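PDB 3LWG: HP0420 homologue from Helicobacter felis, which is of unknown function but forms a dimer with the hotdog fold, which in many relatives serves thioesterases and other enzymes acting on acyl thioesters. Local coordinates for residues G15-T20 and N73-L78; T39-P44 and K93-F98; I79-V84 and D127-V132. All coordinates share one frame; numbering follows the deposited sequence.

Contact 1: residues G15-T20 and N73-L78; sequences GLLVCT and NKKNSL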
# COMPACT_ATOMS: atom_id res chain seq x y z
N GLY B 15 -22.79 -4.82 0.88
CA GLY B 15 -22.58 -4.76 2.33
C GLY B 15 -21.19 -4.28 2.79
O GLY B 15 -20.85 -4.40 3.98
N LEU B 16 -20.41 -3.70 1.88
CA LEU B 16 -19.07 -3.24 2.23
C LEU B 16 -19.18 -1.90 2.95
O LEU B 16 -19.86 -1.00 2.46
CB LEU B 16 -18.30 -3.05 0.97
CG LEU B 16 -16.79 -3.05 1.07
CD1 LEU B 16 -16.27 -4.37 1.73
CD2 LEU B 16 -16.30 -2.89 -0.37
N LEU B 17 -18.55 -1.78 4.11
CA LEU B 17 -18.69 -0.62 4.96
C LEU B 17 -17.40 0.20 4.86
O LEU B 17 -17.30 1.29 5.47
CB LEU B 17 -18.92 -1.06 6.43
CG LEU B 17 -20.20 -1.91 6.61
CD1 LEU B 17 -20.45 -2.28 8.11
CD2 LEU B 17 -21.40 -1.14 6.04
N VAL B 18 -16.42 -0.34 4.13
CA VAL B 18 -15.10 0.28 4.08
C VAL B 18 -14.71 0.52 2.61
O VAL B 18 -15.32 -0.03 1.68
CB VAL B 18 -14.01 -0.63 4.69
CG1 VAL B 18 -14.26 -0.86 6.19
CG2 VAL B 18 -13.91 -1.96 3.91
N CYS B 19 -13.65 1.29 2.43
CA CYS B 19 -13.11 1.64 1.11
C CYS B 19 -14.16 2.21 0.17
O CYS B 19 -14.16 1.94 -1.02
CB CYS B 19 -12.41 0.44 0.48
SG CYS B 19 -10.90 -0.01 1.38
N THR B 20 -14.98 3.09 0.73
CA THR B 20 -16.10 3.69 0.07
C THR B 20 -15.71 4.56 -1.15
O THR B 20 -16.51 4.70 -2.07
CB THR B 20 -16.94 4.50 1.10
OG1 THR B 20 -16.21 5.68 1.51
CG2 THR B 20 -17.17 3.63 2.33
N ASN B 73 -14.07 -5.53 7.54
CA ASN B 73 -15.26 -4.79 7.12
C ASN B 73 -15.93 -4.04 8.30
O ASN B 73 -17.16 -4.19 8.49
CB ASN B 73 -16.28 -5.73 6.44
CG ASN B 73 -17.35 -4.97 5.69
OD1 ASN B 73 -18.51 -5.49 5.47
ND2 ASN B 73 -17.01 -3.77 5.25
N LYS B 74 -15.16 -3.28 9.06
CA LYS B 74 -15.70 -2.45 10.15
C LYS B 74 -15.78 -0.96 9.76
O LYS B 74 -14.79 -0.37 9.35
CB LYS B 74 -14.85 -2.58 11.43
CG LYS B 74 -14.94 -3.90 12.18
CD LYS B 74 -16.41 -4.23 12.49
CE LYS B 74 -16.52 -5.52 13.34
NZ LYS B 74 -15.35 -5.60 14.30
N LYS B 75 -16.94 -0.34 9.92
CA LYS B 75 -17.04 1.10 9.69
C LYS B 75 -16.01 1.84 10.53
O LYS B 75 -15.65 1.43 11.66
CB LYS B 75 -18.42 1.63 10.08
CG LYS B 75 -19.46 0.55 10.18
CD LYS B 75 -20.45 0.83 11.35
CE LYS B 75 -21.36 -0.37 11.57
NZ LYS B 75 -22.32 -0.48 10.41
N ASN B 76 -15.51 2.92 9.97
CA ASN B 76 -14.56 3.76 10.68
C ASN B 76 -13.24 3.07 10.99
O ASN B 76 -12.62 3.35 12.02
CB ASN B 76 -15.19 4.26 11.98
CG ASN B 76 -16.39 5.13 11.75
OD1 ASN B 76 -16.78 5.43 10.63
ND2 ASN B 76 -16.98 5.57 12.84
N SER B 77 -12.77 2.22 10.09
CA SER B 77 -11.52 1.52 10.35
C SER B 77 -10.43 2.06 9.42
O SER B 77 -10.73 2.57 8.32
CB SER B 77 -11.68 -0.01 10.14
OG SER B 77 -12.19 -0.29 8.85
N LEU B 78 -9.18 2.01 9.86
CA LEU B 78 -8.10 2.20 8.91
C LEU B 78 -6.88 1.40 9.24
O LEU B 78 -6.68 0.93 10.37
CB LEU B 78 -7.73 3.68 8.68
CG LEU B 78 -7.57 4.47 9.96
CD1 LEU B 78 -6.44 3.91 10.71
CD2 LEU B 78 -7.36 5.96 9.70
O HOH W 1 -15.61 3.03 7.22
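Leu17 carries CG beside its backbone N (chi1 -61°), which lays the side chain alongside that of Lys75, both pointing the same way. Toward the lysine, its CD1 branch does the touching: it meets CG of Lys75 at 3.6 Å and NZ of the same lysine at 3.5 Å; the lysine chain, bent at its second and fourth torsions, lies beside the methyl at its CG and NZ ends. Asn73 swings CG away from its own N (chi1 -166°) and thereby brings its amide end against the backbone of Gly15 to Leu17, crossing the Leu17 side chain at about a right angle.

Val18 fills the next place. Its CG1 methyl reaches Lys74 O at 3.2 Å and Ser77 OG at 3.4 Å, so it packs on a polar pair that is already joined. Ser77 OG donates to Lys74 O over 2.6 Å, in the carbonyl plane, and so ties the last residue of the type II beta turn Lys74-Ser77 to the carbonyl of the first. One water links the backbones, donating to Leu17 O at 3.0 Å and accepting from Asn76 N at 2.8 Å.

This turn joins the central helix 57-72 of the hotdog fold to strand 77-86, and Asn73 leaves the helix with positive phi. Leu16 rests on Cys70 of that helix, while the backbone N atoms of Cys19 and Thr20 bond to Glu51 of the second subunit. The water thus gives the two segments a clear polar link, and because the serine hydroxyl already satisfies the carbonyl of Lys74, the Val18 methyl can cover it without leaving that oxygen lacking a donor.

Contact 2: residues T39-P44 and K93-F98; sequences TVCLTP and KQEIYF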
# COMPACT_ATOMS: atom_id res chain seq x y z
N THR B 39 -11.19 -11.78 -0.50
CA THR B 39 -10.30 -12.05 -1.60
C THR B 39 -10.46 -10.91 -2.61
O THR B 39 -11.57 -10.51 -2.95
CB THR B 39 -10.65 -13.39 -2.29
OG1 THR B 39 -10.22 -14.45 -1.44
CG2 THR B 39 -9.88 -13.51 -3.64
N VAL B 40 -9.33 -10.40 -3.12
CA VAL B 40 -9.34 -9.44 -4.21
C VAL B 40 -8.35 -9.97 -5.24
O VAL B 40 -7.45 -10.76 -4.88
CB VAL B 40 -8.93 -7.96 -3.74
CG1 VAL B 40 -9.84 -7.50 -2.58
CG2 VAL B 40 -7.40 -7.86 -3.32
N CYS B 41 -8.49 -9.55 -6.49
CA CYS B 41 -7.64 -10.07 -7.57
C CYS B 41 -7.03 -8.90 -8.32
O CYS B 41 -7.76 -8.03 -8.82
CB CYS B 41 -8.45 -10.97 -8.52
SG CYS B 41 -7.37 -11.74 -9.79
N LEU B 42 -5.70 -8.83 -8.34
CA LEU B 42 -5.02 -7.74 -9.06
C LEU B 42 -4.47 -8.33 -10.37
O LEU B 42 -3.71 -9.28 -10.34
CB LEU B 42 -3.84 -7.24 -8.23
CG LEU B 42 -2.82 -6.37 -8.98
CD1 LEU B 42 -3.49 -5.10 -9.33
CD2 LEU B 42 -1.65 -6.10 -8.02
N THR B 43 -4.83 -7.74 -11.49
CA THR B 43 -4.14 -8.09 -12.75
C THR B 43 -3.40 -6.80 -13.12
O THR B 43 -4.04 -5.84 -13.54
CB THR B 43 -5.14 -8.43 -13.85
OG1 THR B 43 -5.93 -9.55 -13.42
CG2 THR B 43 -4.42 -8.76 -15.15
N PRO B 44 -2.08 -6.75 -12.88
CA PRO B 44 -1.41 -5.46 -13.01
C PRO B 44 -1.50 -4.90 -14.41
O PRO B 44 -1.38 -5.65 -15.40
CB PRO B 44 0.06 -5.78 -12.64
CG PRO B 44 -0.05 -6.98 -11.72
CD PRO B 44 -1.17 -7.79 -12.37
N LYS B 93 -0.05 -8.47 -16.45
CA LYS B 93 -0.83 -9.59 -16.93
C LYS B 93 -0.95 -10.73 -15.92
O LYS B 93 -1.85 -11.53 -16.04
CB LYS B 93 -0.27 -10.14 -18.26
CG LYS B 93 -0.64 -9.27 -19.43
CD LYS B 93 -0.23 -9.89 -20.76
CE LYS B 93 -1.22 -9.47 -21.83
NZ LYS B 93 -1.32 -10.35 -23.06
N GLN B 94 -0.06 -10.79 -14.93
CA GLN B 94 -0.14 -11.89 -13.97
C GLN B 94 -1.27 -11.66 -13.01
O GLN B 94 -1.27 -10.64 -12.31
CB GLN B 94 1.12 -11.95 -13.15
CG GLN B 94 2.38 -12.50 -13.80
CD GLN B 94 3.48 -12.68 -12.72
OE1 GLN B 94 4.42 -11.87 -12.62
NE2 GLN B 94 3.33 -13.72 -11.89
N GLU B 95 -2.17 -12.63 -12.88
CA GLU B 95 -3.28 -12.52 -11.91
C GLU B 95 -2.87 -12.90 -10.51
O GLU B 95 -2.49 -14.08 -10.26
CB GLU B 95 -4.41 -13.47 -12.31
CG GLU B 95 -5.19 -13.05 -13.53
CD GLU B 95 -6.49 -13.84 -13.67
OE1 GLU B 95 -6.68 -14.83 -12.90
OE2 GLU B 95 -7.31 -13.47 -14.55
N ILE B 96 -3.02 -11.98 -9.56
CA ILE B 96 -2.59 -12.27 -8.22
C ILE B 96 -3.82 -12.23 -7.32
O ILE B 96 -4.48 -11.19 -7.24
CB ILE B 96 -1.57 -11.21 -7.68
CG1 ILE B 96 -0.44 -10.95 -8.75
CG2 ILE B 96 -1.01 -11.63 -6.28
CD1 ILE B 96 0.48 -12.22 -9.04
N TYR B 97 -4.07 -13.32 -6.61
CA TYR B 97 -5.20 -13.33 -5.70
C TYR B 97 -4.68 -13.03 -4.33
O TYR B 97 -3.75 -13.69 -3.88
CB TYR B 97 -5.84 -14.72 -5.68
CG TYR B 97 -6.69 -14.92 -6.90
CD1 TYR B 97 -8.00 -14.56 -6.88
CD2 TYR B 97 -6.15 -15.40 -8.09
CE1 TYR B 97 -8.81 -14.72 -7.98
CE2 TYR B 97 -6.95 -15.57 -9.19
CZ TYR B 97 -8.28 -15.21 -9.12
OH TYR B 97 -9.10 -15.34 -10.20
N PHE B 98 -5.26 -12.02 -3.68
CA PHE B 98 -4.87 -11.73 -2.29
C PHE B 98 -6.01 -12.19 -1.36
O PHE B 98 -7.15 -11.69 -1.46
CB PHE B 98 -4.68 -10.22 -2.10
CG PHE B 98 -3.48 -9.67 -2.83
CD1 PHE B 98 -2.26 -9.51 -2.15
CD2 PHE B 98 -3.56 -9.35 -4.19
CE1 PHE B 98 -1.08 -9.00 -2.84
CE2 PHE B 98 -2.44 -8.82 -4.90
CZ PHE B 98 -1.18 -8.65 -4.24
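Cys41 and Tyr97 form a non-hydrogen-bonded antiparallel pair in which the sulfur covers the ring. With SG anti to the backbone N (chi1 -175°), the thiol swings over one face of Tyr97, 3.8 Å from the ring centroid to SG and 15° from the normal. SG lies somewhat toward the rim, nearest CZ at 3.6 Å, and CB adds an off-centre CH-pi contact. Thr39 approaches the same ring in its plane, its CG2 methyl 3.9 Å from Tyr97 CD1; its hydroxyl is bonded instead to Asn99.

Backbone bonds hold this register. Val40 and Phe98 exchange a pair, the straighter being Phe98 N to Val40 O at 2.8 Å, and Leu42 and Ile96 exchange another. Strands 37-42 and 96-105 are neighbours in the antiparallel sheet of the hotdog fold, and the face bearing Val40, Leu42, Ile96 and Phe98 turns to its interior, where Val40 and Phe98 lie on helix 57-72.

On that face Phe98 has CG beside its backbone N (chi1 -69°), which sends the ring along the strand pair. Its edge atom CE2 meets Leu42 CB at 3.9 Å, while Phe98 CB touches the CG2 methyl of Val40 at 3.8 Å. Phe124 makes an edge-to-face pair with the same ring. Beyond the strand, Thr43 and Glu95 run side by side, Thr43 OG1 lying 3.6 Å from Glu95 CG.

Contact 3: residues I79-V84 and D127-V132; sequences ISSMKV and DFEILV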
# COMPACT_ATOMS: atom_id res chain seq x y z
N ILE B 79 -6.05 1.24 8.23
CA ILE B 79 -4.83 0.50 8.41
C ILE B 79 -3.87 1.34 9.23
O ILE B 79 -3.60 2.50 8.87
CB ILE B 79 -4.10 0.21 7.07
CG1 ILE B 79 -5.01 -0.58 6.09
CG2 ILE B 79 -2.84 -0.54 7.39
CD1 ILE B 79 -5.13 -1.99 6.43
N SER B 80 -3.32 0.76 10.30
CA SER B 80 -2.38 1.50 11.12
C SER B 80 -0.92 1.06 10.96
O SER B 80 -0.01 1.84 11.21
CB SER B 80 -2.77 1.46 12.59
OG SER B 80 -2.81 0.10 13.04
N SER B 81 -0.68 -0.19 10.57
CA SER B 81 0.68 -0.72 10.55
C SER B 81 0.71 -1.93 9.66
O SER B 81 -0.32 -2.56 9.49
CB SER B 81 1.09 -1.17 11.97
OG SER B 81 2.47 -1.47 11.95
N MET B 82 1.88 -2.29 9.11
CA MET B 82 1.96 -3.54 8.38
C MET B 82 3.40 -4.07 8.38
O MET B 82 4.39 -3.29 8.49
CB MET B 82 1.44 -3.38 6.95
CG MET B 82 2.39 -2.53 6.07
SD MET B 82 1.66 -1.94 4.53
CE MET B 82 0.33 -0.88 5.07
N LYS B 83 3.53 -5.39 8.25
CA LYS B 83 4.81 -6.02 8.06
C LYS B 83 4.60 -6.97 6.91
O LYS B 83 3.78 -7.89 6.99
CB LYS B 83 5.24 -6.86 9.28
CG LYS B 83 5.26 -6.05 10.56
CD LYS B 83 5.93 -6.78 11.77
CE LYS B 83 5.66 -5.99 13.04
NZ LYS B 83 6.22 -4.59 12.99
N VAL B 84 5.32 -6.74 5.82
CA VAL B 84 5.01 -7.45 4.60
C VAL B 84 6.26 -7.96 3.90
O VAL B 84 7.35 -7.33 4.01
CB VAL B 84 4.16 -6.59 3.60
CG1 VAL B 84 2.84 -6.13 4.18
CG2 VAL B 84 4.94 -5.44 3.09
N ASP B 127 1.19 -9.07 7.42
CA ASP B 127 0.24 -8.87 8.50
C ASP B 127 -0.09 -7.37 8.56
O ASP B 127 0.81 -6.53 8.57
CB ASP B 127 0.83 -9.37 9.83
CG ASP B 127 0.97 -10.89 9.89
OD1 ASP B 127 0.10 -11.60 9.37
OD2 ASP B 127 1.96 -11.36 10.45
N PHE B 128 -1.38 -7.06 8.61
CA PHE B 128 -1.85 -5.67 8.69
C PHE B 128 -2.54 -5.44 10.03
O PHE B 128 -3.33 -6.26 10.44
CB PHE B 128 -2.84 -5.41 7.57
CG PHE B 128 -2.20 -5.49 6.22
CD1 PHE B 128 -1.88 -4.34 5.54
CD2 PHE B 128 -1.87 -6.71 5.67
CE1 PHE B 128 -1.29 -4.39 4.32
CE2 PHE B 128 -1.24 -6.79 4.41
CZ PHE B 128 -0.96 -5.63 3.73
N GLU B 129 -2.25 -4.32 10.68
CA GLU B 129 -3.01 -3.93 11.88
C GLU B 129 -3.98 -2.86 11.49
O GLU B 129 -3.66 -1.96 10.70
CB GLU B 129 -2.05 -3.39 12.95
CG GLU B 129 -1.36 -4.53 13.63
CD GLU B 129 -0.33 -4.07 14.64
OE1 GLU B 129 0.32 -3.03 14.40
OE2 GLU B 129 -0.16 -4.77 15.67
N ILE B 130 -5.21 -3.00 11.99
CA ILE B 130 -6.29 -2.10 11.65
C ILE B 130 -6.89 -1.60 12.95
O ILE B 130 -7.13 -2.38 13.87
CB ILE B 130 -7.36 -2.83 10.83
CG1 ILE B 130 -6.80 -3.23 9.47
CG2 ILE B 130 -8.62 -1.92 10.65
CD1 ILE B 130 -7.79 -3.95 8.53
N LEU B 131 -7.14 -0.31 12.99
CA LEU B 131 -7.76 0.31 14.15
C LEU B 131 -9.15 0.78 13.78
O LEU B 131 -9.38 1.19 12.65
CB LEU B 131 -6.91 1.50 14.59
CG LEU B 131 -5.52 1.13 15.09
CD1 LEU B 131 -4.72 2.43 15.36
CD2 LEU B 131 -5.58 0.27 16.33
N VAL B 132 -10.07 0.74 14.75
CA VAL B 132 -11.44 1.20 14.56
C VAL B 132 -11.70 2.39 15.48
O VAL B 132 -11.40 2.33 16.68
CB VAL B 132 -12.43 0.12 14.95
CG1 VAL B 132 -13.88 0.59 14.71
CG2 VAL B 132 -12.13 -1.16 14.16
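Met82 and Phe128 sit opposite each other as a non-hydrogen-bonded antiparallel pair and run side by side from the sheet. At the root of the methionine, CB packs on CD1 of the Phe128 ring at 3.7 Å and also lies near the carbonyl O of Asp127. CG is held between the backbone N and the carbonyl carbon (chi1 71°) and leads on to SD, which meets CE1 of Phe128 at 3.8 Å. This Met-aromatic contact is oblique, 55° off the ring normal. A bend at the last torsion returns the CE methyl to the ring, 3.9 Å from Phe128 CE1. At the far end of the ring Phe128 CZ meets Val84 CG1; Ile79 CD1 approaches the near atom, Phe128 CD1, and also Ile130 CG1.

Pairing of strands 77-86 and 121-132 is interrupted by a classic beta bulge, Ser80 and Ser81 both facing Glu129. Glu129 O takes a firm bond from Ser80 N (2.8 Å), with weak additional ones from Ser80 OG and Ser81 N. Regular pairing resumes with Glu129 N to Ser81 O at 2.9 Å, followed by the reciprocal bonds of Lys83 and Asp127.

Strand 77-86 also pairs with the second subunit, so the sheet continues across the dimer; Ser81 OG bonds to Asn85 and Val84 of that subunit. On this same side of the sheet, Asp127 and Glu129 form salt bridges to Arg113 and Lys109. The chemistry is therefore divided by face: an apolar, sulfur-bearing side that packs against helix 57-72 through Met82, Phe128 and Ile130, and a polar one whose carboxylates are probably kept charged by their basic partners.

Overall arrangement
Contacts 1 and 3 share strand 77-86 and meet directly, Leu78 N probably donating to Leu131 O over 2.9 Å, whereas contact 2 lies on the opposite side of the chain's centre, its centre about 21 Å from that of either. Contacts 2 and 3 are antiparallel strand pairs of one sheet, each with a face against helix 57-72; contact 1 fastens the turn that follows this helix. All three are partly buried, contact 1 with the largest share of exposed residues. It relies on water and a side-chain-closed turn, the others on strand-to-strand backbone bonds, broken by a bulge in contact 3, and sulfur-aromatic packing. Contacts 1 and 3 touch the second subunit; contact 2 does not.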